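Local coordinates for protein vaginolysin (Gardnerella vaginalis, PDB 5IMY) that probably acts as a secreted cholesterol-dependent cytolysin, a pore-forming toxin that binds cholesterol in host membranes and lyses cells, at residues S275-A285 with F297-S305; Y377-G388 with A425-N436. All blocks are in the same frame, centred on the assembly; numbering follows the deposited sequence.

Contact 1 (S275-A285 with F297-S305)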
loop_
_atom_site.group_PDB
_atom_site.type_symbol
_atom_site.label_atom_id
_atom_site.label_comp_id
_atom_site.label_asym_id
_atom_site.label_seq_id
_atom_site.Cartn_x
_atom_site.Cartn_y
_atom_site.Cartn_z
ATOM N N SER A 275 -4.771 7.813 14.242
ATOM C CA SER A 275 -4.948 6.374 14.136
ATOM C C SER A 275 -5.982 6.025 13.076
ATOM O O SER A 275 -6.989 6.720 12.918
ATOM C CB SER A 275 -5.384 5.796 15.484
ATOM O OG SER A 275 -5.799 4.449 15.354
ATOM N N THR A 276 -5.723 4.942 12.352
ATOM C CA THR A 276 -6.791 4.237 11.659
ATOM C C THR A 276 -7.697 3.640 12.736
ATOM O O THR A 276 -7.543 3.909 13.929
ATOM C CB THR A 276 -6.222 3.191 10.702
ATOM O OG1 THR A 276 -7.295 2.543 10.009
ATOM C CG2 THR A 276 -5.399 2.148 11.451
ATOM N N ASP A 277 -8.669 2.827 12.334
ATOM C CA ASP A 277 -9.657 2.261 13.247
ATOM C C ASP A 277 -10.565 3.325 13.852
ATOM O O ASP A 277 -11.476 2.978 14.616
ATOM C CB ASP A 277 -9.013 1.467 14.397
ATOM C CG ASP A 277 -8.362 0.182 13.930
ATOM O OD1 ASP A 277 -7.190 0.227 13.497
ATOM O OD2 ASP A 277 -9.019 -0.877 14.002
ATOM N N PHE A 278 -10.352 4.609 13.546
ATOM C CA PHE A 278 -11.194 5.660 14.106
ATOM C C PHE A 278 -12.645 5.483 13.677
ATOM O O PHE A 278 -13.561 5.536 14.506
ATOM C CB PHE A 278 -10.668 7.029 13.678
ATOM C CG PHE A 278 -11.517 8.177 14.145
ATOM C CD1 PHE A 278 -11.695 8.416 15.496
ATOM C CD2 PHE A 278 -12.133 9.018 13.233
ATOM C CE1 PHE A 278 -12.475 9.468 15.931
ATOM C CE2 PHE A 278 -12.915 10.073 13.662
ATOM C CZ PHE A 278 -13.085 10.300 15.013
ATOM N N GLN A 279 -12.874 5.268 12.379
ATOM C CA GLN A 279 -14.235 5.073 11.891
ATOM C C GLN A 279 -14.890 3.866 12.551
ATOM O O GLN A 279 -16.068 3.916 12.922
ATOM C CB GLN A 279 -14.235 4.914 10.372
ATOM C CG GLN A 279 -13.981 6.206 9.613
ATOM C CD GLN A 279 -14.535 6.175 8.199
ATOM O OE1 GLN A 279 -14.924 7.209 7.656
ATOM N NE2 GLN A 279 -14.572 4.991 7.594
ATOM N N ALA A 280 -14.145 2.770 12.702
ATOM C CA ALA A 280 -14.706 1.587 13.345
ATOM C C ALA A 280 -14.967 1.827 14.826
ATOM O O ALA A 280 -15.913 1.263 15.387
ATOM C CB ALA A 280 -13.771 0.394 13.158
ATOM N N ALA A 281 -14.150 2.658 15.475
ATOM C CA ALA A 281 -14.352 2.942 16.891
ATOM C C ALA A 281 -15.620 3.758 17.109
ATOM O O ALA A 281 -16.432 3.441 17.984
ATOM C CB ALA A 281 -13.135 3.674 17.459
ATOM N N VAL A 282 -15.806 4.820 16.324
ATOM C CA VAL A 282 -17.006 5.642 16.455
ATOM C C VAL A 282 -18.244 4.825 16.110
ATOM O O VAL A 282 -19.248 4.848 16.831
ATOM C CB VAL A 282 -16.890 6.900 15.572
ATOM C CG1 VAL A 282 -18.259 7.549 15.342
ATOM C CG2 VAL A 282 -15.935 7.895 16.214
ATOM N N GLU A 283 -18.190 4.089 14.997
ATOM C CA GLU A 283 -19.335 3.280 14.594
ATOM C C GLU A 283 -19.644 2.212 15.636
ATOM O O GLU A 283 -20.813 1.891 15.880
ATOM C CB GLU A 283 -19.067 2.644 13.228
ATOM C CG GLU A 283 -20.289 1.988 12.598
ATOM C CD GLU A 283 -20.977 2.865 11.565
ATOM O OE1 GLU A 283 -20.608 4.050 11.433
ATOM O OE2 GLU A 283 -21.896 2.361 10.881
ATOM N N ALA A 284 -18.608 1.650 16.263
ATOM C CA ALA A 284 -18.826 0.632 17.287
ATOM C C ALA A 284 -19.507 1.221 18.514
ATOM O O ALA A 284 -20.393 0.590 19.103
ATOM C CB ALA A 284 -17.497 -0.018 17.671
ATOM N N ALA A 285 -19.108 2.429 18.919
ATOM C CA ALA A 285 -19.760 3.085 20.047
ATOM C C ALA A 285 -21.230 3.349 19.750
ATOM O O ALA A 285 -22.107 3.034 20.561
ATOM C CB ALA A 285 -19.033 4.388 20.384
ATOM N N PHE A 297 -10.215 0.098 20.990
ATOM C CA PHE A 297 -10.831 1.368 20.628
ATOM C C PHE A 297 -10.968 2.295 21.823
ATOM O O PHE A 297 -11.219 3.491 21.637
ATOM C CB PHE A 297 -12.219 1.140 20.025
ATOM C CG PHE A 297 -12.224 0.271 18.802
ATOM C CD1 PHE A 297 -11.290 0.450 17.796
ATOM C CD2 PHE A 297 -13.173 -0.727 18.659
ATOM C CE1 PHE A 297 -11.305 -0.352 16.670
ATOM C CE2 PHE A 297 -13.191 -1.530 17.538
ATOM C CZ PHE A 297 -12.256 -1.344 16.542
ATOM N N HIS A 298 -10.817 1.764 23.037
ATOM C CA HIS A 298 -11.021 2.557 24.241
ATOM C C HIS A 298 -10.223 3.851 24.187
ATOM O O HIS A 298 -10.749 4.929 24.477
ATOM C CB HIS A 298 -10.634 1.731 25.469
ATOM C CG HIS A 298 -11.053 2.348 26.765
ATOM N ND1 HIS A 298 -10.149 2.748 27.725
ATOM C CD2 HIS A 298 -12.280 2.639 27.259
ATOM C CE1 HIS A 298 -10.801 3.258 28.755
ATOM N NE2 HIS A 298 -12.095 3.203 28.497
ATOM N N ARG A 299 -8.952 3.767 23.788
ATOM C CA ARG A 299 -8.082 4.939 23.841
ATOM C C ARG A 299 -8.519 6.013 22.854
ATOM O O ARG A 299 -8.397 7.207 23.147
ATOM C CB ARG A 299 -6.631 4.535 23.575
ATOM C CG ARG A 299 -6.202 3.274 24.305
ATOM C CD ARG A 299 -4.700 3.214 24.520
ATOM N NE ARG A 299 -3.955 3.252 23.264
ATOM C CZ ARG A 299 -3.620 2.181 22.548
ATOM N NH1 ARG A 299 -3.961 0.962 22.948
ATOM N NH2 ARG A 299 -2.937 2.332 21.420
ATOM N N ILE A 300 -9.028 5.617 21.686
ATOM C CA ILE A 300 -9.499 6.599 20.715
ATOM C C ILE A 300 -10.708 7.347 21.261
ATOM O O ILE A 300 -10.838 8.563 21.075
ATOM C CB ILE A 300 -9.819 5.913 19.374
ATOM C CG1 ILE A 300 -8.608 5.121 18.862
ATOM C CG2 ILE A 300 -10.267 6.938 18.336
ATOM C CD1 ILE A 300 -7.306 5.906 18.825
ATOM N N LEU A 301 -11.607 6.640 21.947
ATOM C CA LEU A 301 -12.856 7.243 22.392
ATOM C C LEU A 301 -12.691 8.111 23.634
ATOM O O LEU A 301 -13.595 8.896 23.942
ATOM C CB LEU A 301 -13.897 6.148 22.638
ATOM C CG LEU A 301 -14.264 5.325 21.393
ATOM C CD1 LEU A 301 -15.259 4.238 21.741
ATOM C CD2 LEU A 301 -14.824 6.205 20.277
ATOM N N GLN A 302 -11.571 8.001 24.353
ATOM C CA GLN A 302 -11.265 8.987 25.385
ATOM C C GLN A 302 -10.755 10.294 24.796
ATOM O O GLN A 302 -10.621 11.275 25.533
ATOM C CB GLN A 302 -10.209 8.474 26.375
ATOM C CG GLN A 302 -10.263 6.997 26.726
ATOM C CD GLN A 302 -11.507 6.606 27.501
ATOM O OE1 GLN A 302 -12.187 5.641 27.156
ATOM N NE2 GLN A 302 -11.798 7.339 28.568
ATOM N N ASN A 303 -10.447 10.321 23.499
ATOM C CA ASN A 303 -9.936 11.511 22.831
ATOM C C ASN A 303 -10.874 12.014 21.743
ATOM O O ASN A 303 -10.464 12.840 20.919
ATOM C CB ASN A 303 -8.554 11.227 22.235
ATOM C CG ASN A 303 -7.428 11.692 23.132
ATOM O OD1 ASN A 303 -7.042 12.862 23.107
ATOM N ND2 ASN A 303 -6.893 10.780 23.933
ATOM N N THR A 304 -12.119 11.546 21.721
ATOM C CA THR A 304 -13.079 11.915 20.689
ATOM C C THR A 304 -13.972 13.028 21.229
ATOM O O THR A 304 -14.782 12.800 22.134
ATOM C CB THR A 304 -13.907 10.705 20.265
ATOM O OG1 THR A 304 -13.039 9.675 19.780
ATOM C CG2 THR A 304 -14.901 11.084 19.173
ATOM N N SER A 305 -13.817 14.228 20.678
ATOM C CA SER A 305 -14.751 15.305 20.968
ATOM C C SER A 305 -16.060 15.058 20.228
ATOM O O SER A 305 -16.068 14.564 19.098
ATOM C CB SER A 305 -14.159 16.652 20.553
ATOM O OG SER A 305 -14.749 17.719 21.271
#
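Phe-297 lies across Ala-281 at the heart of a small two-helix cluster, where helix 278-286 packs on the short helix 298-301. Both belong to the connection between strands 263-271 and 305-311, a position consistent with the second of the two helical clusters (TMH2) that, in relatives, refold into membrane-spanning hairpins. No bond of the polar kind joins the segments; the 475 Å² buried between them is held by apolar packing. The tight part centres on Ala-281: its CA sits over one face of the Phe-297 ring, 4.2 Å from the centroid and 20° off the normal, a CH-pi contact, while its CB meets Phe-297 CB at 3.7 Å. With CG turned beside the backbone N and anti to the carbonyl carbon (chi1 -59°), the phenyl group reaches over the helix, and Phe-297 CZ approaches Ala-280 CB at 4.1 Å. Next to it, Ile-300 brings CG2 to the edge of the Phe-278 ring, in its plane, at 3.5 Å from Phe-278 CD1. Toward the C-terminal end of 278-286, Leu-301 CD1 lies 4.0 Å from Ala-285 CB, and Ile-291 and Ile-326 pack around the same pair. The N-terminal end is looser, with Ser-275, Asp-277 and Ile-300 all partly exposed. There Ser-275 CB meets Ile-300 CD1 at 3.9 Å, and Asp-277 OD2 comes to the edge of the Phe-297 ring near CE1, the carboxylate plane 43° from the ring. Beyond Ala-280 and Ala-284, a chain of another protein packs against this helix. On the buried side, Thr-304 OG1 lies in the plane of the Phe-278 ring, 3.9 Å from Phe-278 CE1; this hydroxyl is fixed by donating to Ile-300 O at 2.8 Å from above the carbonyl plane, and Asn-303 N reaches the same oxygen from the opposite face.

Contact 2 (Y377-G388 with A425-N436)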
loop_
_atom_site.group_PDB
_atom_site.type_symbol
_atom_site.label_atom_id
_atom_site.label_comp_id
_atom_site.label_asym_id
_atom_site.label_seq_id
_atom_site.Cartn_x
_atom_site.Cartn_y
_atom_site.Cartn_z
ATOM N N TYR A 377 3.152 6.123 13.161
ATOM C CA TYR A 377 3.765 5.159 14.060
ATOM C C TYR A 377 4.850 5.843 14.873
ATOM O O TYR A 377 5.599 6.680 14.359
ATOM C CB TYR A 377 4.328 3.942 13.314
ATOM C CG TYR A 377 5.300 4.235 12.192
ATOM C CD1 TYR A 377 6.602 4.640 12.456
ATOM C CD2 TYR A 377 4.923 4.067 10.866
ATOM C CE1 TYR A 377 7.494 4.893 11.430
ATOM C CE2 TYR A 377 5.807 4.318 9.835
ATOM C CZ TYR A 377 7.091 4.727 10.122
ATOM O OH TYR A 377 7.973 4.978 9.095
ATOM N N ARG A 378 4.910 5.480 16.150
ATOM C CA ARG A 378 5.842 6.052 17.115
ATOM C C ARG A 378 7.022 5.101 17.274
ATOM O O ARG A 378 6.843 3.946 17.677
ATOM C CB ARG A 378 5.154 6.297 18.458
ATOM C CG ARG A 378 6.057 6.909 19.526
ATOM C CD ARG A 378 5.274 7.283 20.779
ATOM N NE ARG A 378 4.097 8.092 20.468
ATOM C CZ ARG A 378 4.113 9.408 20.279
ATOM N NH1 ARG A 378 5.250 10.088 20.369
ATOM N NH2 ARG A 378 2.986 10.048 19.997
ATOM N N ASN A 379 8.220 5.583 16.954
ATOM C CA ASN A 379 9.405 4.742 17.040
ATOM C C ASN A 379 9.655 4.317 18.484
ATOM O O ASN A 379 9.277 5.009 19.433
ATOM C CB ASN A 379 10.624 5.480 16.482
ATOM C CG ASN A 379 10.883 6.802 17.177
ATOM O OD1 ASN A 379 10.321 7.086 18.235
ATOM N ND2 ASN A 379 11.746 7.621 16.583
ATOM N N GLY A 380 10.299 3.156 18.642
ATOM C CA GLY A 380 10.572 2.590 19.944
ATOM C C GLY A 380 12.064 2.397 20.173
ATOM O O GLY A 380 12.885 2.521 19.255
ATOM N N TYR A 381 12.407 2.081 21.422
ATOM C CA TYR A 381 13.794 1.956 21.846
ATOM C C TYR A 381 14.013 0.629 22.562
ATOM O O TYR A 381 13.159 0.181 23.333
ATOM C CB TYR A 381 14.191 3.116 22.773
ATOM C CG TYR A 381 14.094 4.481 22.127
ATOM C CD1 TYR A 381 15.195 5.061 21.513
ATOM C CD2 TYR A 381 12.900 5.193 22.133
ATOM C CE1 TYR A 381 15.113 6.309 20.926
ATOM C CE2 TYR A 381 12.808 6.442 21.545
ATOM C CZ TYR A 381 13.919 6.993 20.941
ATOM O OH TYR A 381 13.840 8.235 20.353
ATOM N N LEU A 382 15.165 0.010 22.303
ATOM C CA LEU A 382 15.596 -1.205 22.988
ATOM C C LEU A 382 16.932 -0.934 23.661
ATOM O O LEU A 382 17.889 -0.525 22.997
ATOM C CB LEU A 382 15.724 -2.381 22.014
ATOM C CG LEU A 382 16.449 -3.616 22.561
ATOM C CD1 LEU A 382 15.689 -4.220 23.729
ATOM C CD2 LEU A 382 16.661 -4.653 21.472
ATOM N N THR A 383 17.000 -1.175 24.967
ATOM C CA THR A 383 18.205 -0.945 25.753
ATOM C C THR A 383 18.761 -2.278 26.236
ATOM O O THR A 383 18.023 -3.100 26.789
ATOM C CB THR A 383 17.905 -0.025 26.943
ATOM O OG1 THR A 383 17.679 1.310 26.471
ATOM C CG2 THR A 383 19.056 -0.017 27.957
ATOM N N LEU A 384 20.056 -2.488 26.026
ATOM C CA LEU A 384 20.749 -3.686 26.481
ATOM C C LEU A 384 21.771 -3.298 27.541
ATOM O O LEU A 384 22.609 -2.424 27.306
ATOM C CB LEU A 384 21.453 -4.393 25.320
ATOM C CG LEU A 384 20.698 -4.523 23.996
ATOM C CD1 LEU A 384 21.662 -4.967 22.909
ATOM C CD2 LEU A 384 19.536 -5.495 24.111
ATOM N N ASP A 385 21.700 -3.949 28.701
ATOM C CA ASP A 385 22.654 -3.723 29.784
ATOM C C ASP A 385 23.222 -5.072 30.203
ATOM O O ASP A 385 22.504 -5.902 30.771
ATOM C CB ASP A 385 21.996 -3.013 30.968
ATOM C CG ASP A 385 23.011 -2.428 31.932
ATOM O OD1 ASP A 385 24.104 -2.028 31.477
ATOM O OD2 ASP A 385 22.716 -2.365 33.145
ATOM N N HIS A 386 24.507 -5.285 29.927
ATOM C CA HIS A 386 25.188 -6.549 30.204
ATOM C C HIS A 386 26.214 -6.319 31.309
ATOM O O HIS A 386 27.288 -5.764 31.063
ATOM C CB HIS A 386 25.848 -7.090 28.939
ATOM C CG HIS A 386 26.861 -8.162 29.198
ATOM N ND1 HIS A 386 26.661 -9.170 30.118
ATOM C CD2 HIS A 386 28.082 -8.384 28.657
ATOM C CE1 HIS A 386 27.716 -9.965 30.132
ATOM N NE2 HIS A 386 28.592 -9.510 29.254
ATOM N N ARG A 387 25.878 -6.748 32.526
ATOM C CA ARG A 387 26.790 -6.646 33.660
ATOM C C ARG A 387 27.012 -8.022 34.279
ATOM O O ARG A 387 26.715 -8.240 35.458
ATOM C CB ARG A 387 26.249 -5.658 34.703
ATOM C CG ARG A 387 24.776 -5.302 34.532
ATOM C CD ARG A 387 24.215 -4.616 35.772
ATOM N NE ARG A 387 24.042 -3.176 35.598
ATOM C CZ ARG A 387 23.621 -2.356 36.556
ATOM N NH1 ARG A 387 23.333 -2.829 37.762
ATOM N NH2 ARG A 387 23.488 -1.059 36.312
ATOM N N GLY A 388 27.535 -8.951 33.495
ATOM C CA GLY A 388 27.709 -10.323 33.948
ATOM C C GLY A 388 29.131 -10.799 33.758
ATOM O O GLY A 388 29.786 -10.464 32.771
ATOM N N ALA A 425 32.565 -7.353 30.024
ATOM C CA ALA A 425 32.478 -6.503 31.206
ATOM C C ALA A 425 31.112 -5.833 31.299
ATOM O O ALA A 425 30.095 -6.519 31.440
ATOM C CB ALA A 425 33.600 -5.462 31.193
ATOM N N HIS A 426 31.069 -4.501 31.227
ATOM C CA HIS A 426 29.817 -3.756 31.208
ATOM C C HIS A 426 29.630 -3.179 29.811
ATOM O O HIS A 426 30.418 -2.336 29.369
ATOM C CB HIS A 426 29.803 -2.652 32.263
ATOM C CG HIS A 426 28.448 -2.052 32.477
ATOM N ND1 HIS A 426 27.958 -1.024 31.701
ATOM C CD2 HIS A 426 27.473 -2.346 33.370
ATOM C CE1 HIS A 426 26.744 -0.704 32.113
ATOM N NE2 HIS A 426 26.426 -1.491 33.125
ATOM N N PHE A 427 28.600 -3.651 29.118
ATOM C CA PHE A 427 28.243 -3.172 27.792
ATOM C C PHE A 427 26.831 -2.612 27.849
ATOM O O PHE A 427 25.904 -3.304 28.281
ATOM C CB PHE A 427 28.338 -4.302 26.760
ATOM C CG PHE A 427 27.770 -3.948 25.415
ATOM C CD1 PHE A 427 28.556 -3.338 24.451
ATOM C CD2 PHE A 427 26.450 -4.240 25.109
ATOM C CE1 PHE A 427 28.035 -3.018 23.212
ATOM C CE2 PHE A 427 25.923 -3.922 23.873
ATOM C CZ PHE A 427 26.716 -3.311 22.923
ATOM N N ASN A 428 26.674 -1.359 27.428
ATOM C CA ASN A 428 25.383 -0.687 27.454
ATOM C C ASN A 428 25.148 0.008 26.122
ATOM O O ASN A 428 26.073 0.582 25.540
ATOM C CB ASN A 428 25.305 0.330 28.598
ATOM C CG ASN A 428 23.887 0.784 28.879
ATOM O OD1 ASN A 428 23.440 1.814 28.374
ATOM N ND2 ASN A 428 23.169 0.012 29.687
ATOM N N THR A 429 23.908 -0.050 25.643
ATOM C CA THR A 429 23.545 0.601 24.393
ATOM C C THR A 429 22.033 0.577 24.251
ATOM O O THR A 429 21.359 -0.302 24.799
ATOM C CB THR A 429 24.197 -0.081 23.182
ATOM O OG1 THR A 429 23.920 0.676 21.998
ATOM C CG2 THR A 429 23.668 -1.502 23.003
ATOM N N THR A 430 21.512 1.549 23.507
ATOM C CA THR A 430 20.099 1.615 23.172
ATOM C C THR A 430 19.949 1.613 21.657
ATOM O O THR A 430 20.748 2.228 20.945
ATOM C CB THR A 430 19.436 2.865 23.766
ATOM O OG1 THR A 430 19.731 4.004 22.951
ATOM C CG2 THR A 430 19.936 3.119 25.183
ATOM N N ILE A 431 18.929 0.913 21.170
ATOM C CA ILE A 431 18.680 0.764 19.741
ATOM C C ILE A 431 17.358 1.439 19.407
ATOM O O ILE A 431 16.387 1.322 20.162
ATOM C CB ILE A 431 18.653 -0.723 19.324
ATOM C CG1 ILE A 431 19.974 -1.406 19.689
ATOM C CG2 ILE A 431 18.397 -0.855 17.825
ATOM C CD1 ILE A 431 19.870 -2.913 19.797
ATOM N N GLN A 432 17.324 2.140 18.278
ATOM C CA GLN A 432 16.112 2.790 17.796
ATOM C C GLN A 432 15.434 1.922 16.745
ATOM O O GLN A 432 16.098 1.316 15.899
ATOM C CB GLN A 432 16.420 4.164 17.201
ATOM C CG GLN A 432 16.045 5.318 18.105
ATOM C CD GLN A 432 16.008 6.646 17.377
ATOM O OE1 GLN A 432 15.683 6.708 16.191
ATOM N NE2 GLN A 432 16.341 7.718 18.087
ATOM N N PHE A 433 14.104 1.872 16.801
ATOM C CA PHE A 433 13.310 1.084 15.870
ATOM C C PHE A 433 12.192 1.939 15.300
ATOM O O PHE A 433 11.474 2.607 16.050
ATOM C CB PHE A 433 12.715 -0.150 16.554
ATOM C CG PHE A 433 13.721 -1.212 16.866
ATOM C CD1 PHE A 433 14.273 -1.976 15.853
ATOM C CD2 PHE A 433 14.112 -1.455 18.171
ATOM C CE1 PHE A 433 15.200 -2.956 16.133
ATOM C CE2 PHE A 433 15.039 -2.438 18.458
ATOM C CZ PHE A 433 15.584 -3.190 17.438
ATOM N N LYS A 434 12.049 1.915 13.978
ATOM C CA LYS A 434 10.859 2.472 13.354
ATOM C C LYS A 434 9.620 1.814 13.949
ATOM O O LYS A 434 9.615 0.615 14.239
ATOM C CB LYS A 434 10.899 2.256 11.841
ATOM C CG LYS A 434 12.024 2.998 11.137
ATOM C CD LYS A 434 12.512 2.235 9.916
ATOM C CE LYS A 434 13.701 2.926 9.271
ATOM N NZ LYS A 434 14.660 1.951 8.679
ATOM N N GLY A 435 8.567 2.607 14.138
ATOM C CA GLY A 435 7.353 2.090 14.744
ATOM C C GLY A 435 6.644 1.032 13.922
ATOM O O GLY A 435 5.716 0.395 14.436
ATOM N N ASN A 436 7.056 0.822 12.671
ATOM C CA ASN A 436 6.388 -0.123 11.786
ATOM C C ASN A 436 7.061 -1.489 11.734
ATOM O O ASN A 436 6.520 -2.398 11.094
ATOM C CB ASN A 436 6.301 0.452 10.365
ATOM C CG ASN A 436 7.645 0.921 9.837
ATOM O OD1 ASN A 436 8.696 0.444 10.266
ATOM N ND2 ASN A 436 7.614 1.864 8.902
HETATM O O HOH W 1 4.956 1.343 17.194
#
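Asn-428 ND2 donates to Asp-385 OD1 at 2.9 Å, one polar tie across an antiparallel strand pair in the C-terminal beta-sandwich domain of the cytolysin. The bond is fairly straight (156° at the hydrogen) and stays close to the amide plane, yet it meets the carboxylate from well above its plane. Both residues hold CG anti to the backbone N (chi1 -164° in Asp-385), which brings the two polar groups together across the strands. Asp-385 OD2 turns to Arg-387 NE in a salt bridge whose hydrogen bond is weak, so two neighbours share the acid. The backbone holds the strands more broadly: Gly-380 with Phe-433, Leu-382 with Ile-431, Leu-384 with Thr-429 and His-386 with Phe-427 are hydrogen-bonded pairs, and the segment axes run at 160°. Past the strand ends, a water bridges Arg-378 O and Gly-435 O. The face with Leu-382, Leu-384, Ile-431 and Phe-433 turns into the sandwich, where Ile-442 touches Leu-382, and Leu-440 and the edge-to-face ring of Trp-398 meet Phe-433. There Ile-431 CD1 touches two leucines, 4.0 Å from Leu-382 CD2 and 4.1 Å from Leu-384 CD1. Leu-382 CB meets the edge of the Phe-433 ring, in its plane, at 3.6 Å from Phe-433 CE2.

How the contacts relate
Followed from the N terminus, the chain meets contact 1 first: after strand 263-271 it enters helix 278-286, and 11 intervening residues later it returns as 297-305, a short loop that closes as the chain enters strand 305-311. Contact 2 opens only afterwards and closes a longer loop of 36 residues, which holds strands 395-403 and 409-415. The two loops are therefore in series, neither enclosing nor crossing the other. The centres of contact 1 and contact 2 lie about 32 Å apart. Contact 1 fastens the helices to one another beside the sheet that holds strands 263-271 and 305-311, whereas contact 2 pairs the far part of the long strand 363-389 with 426-433 in the beta-sandwich domain.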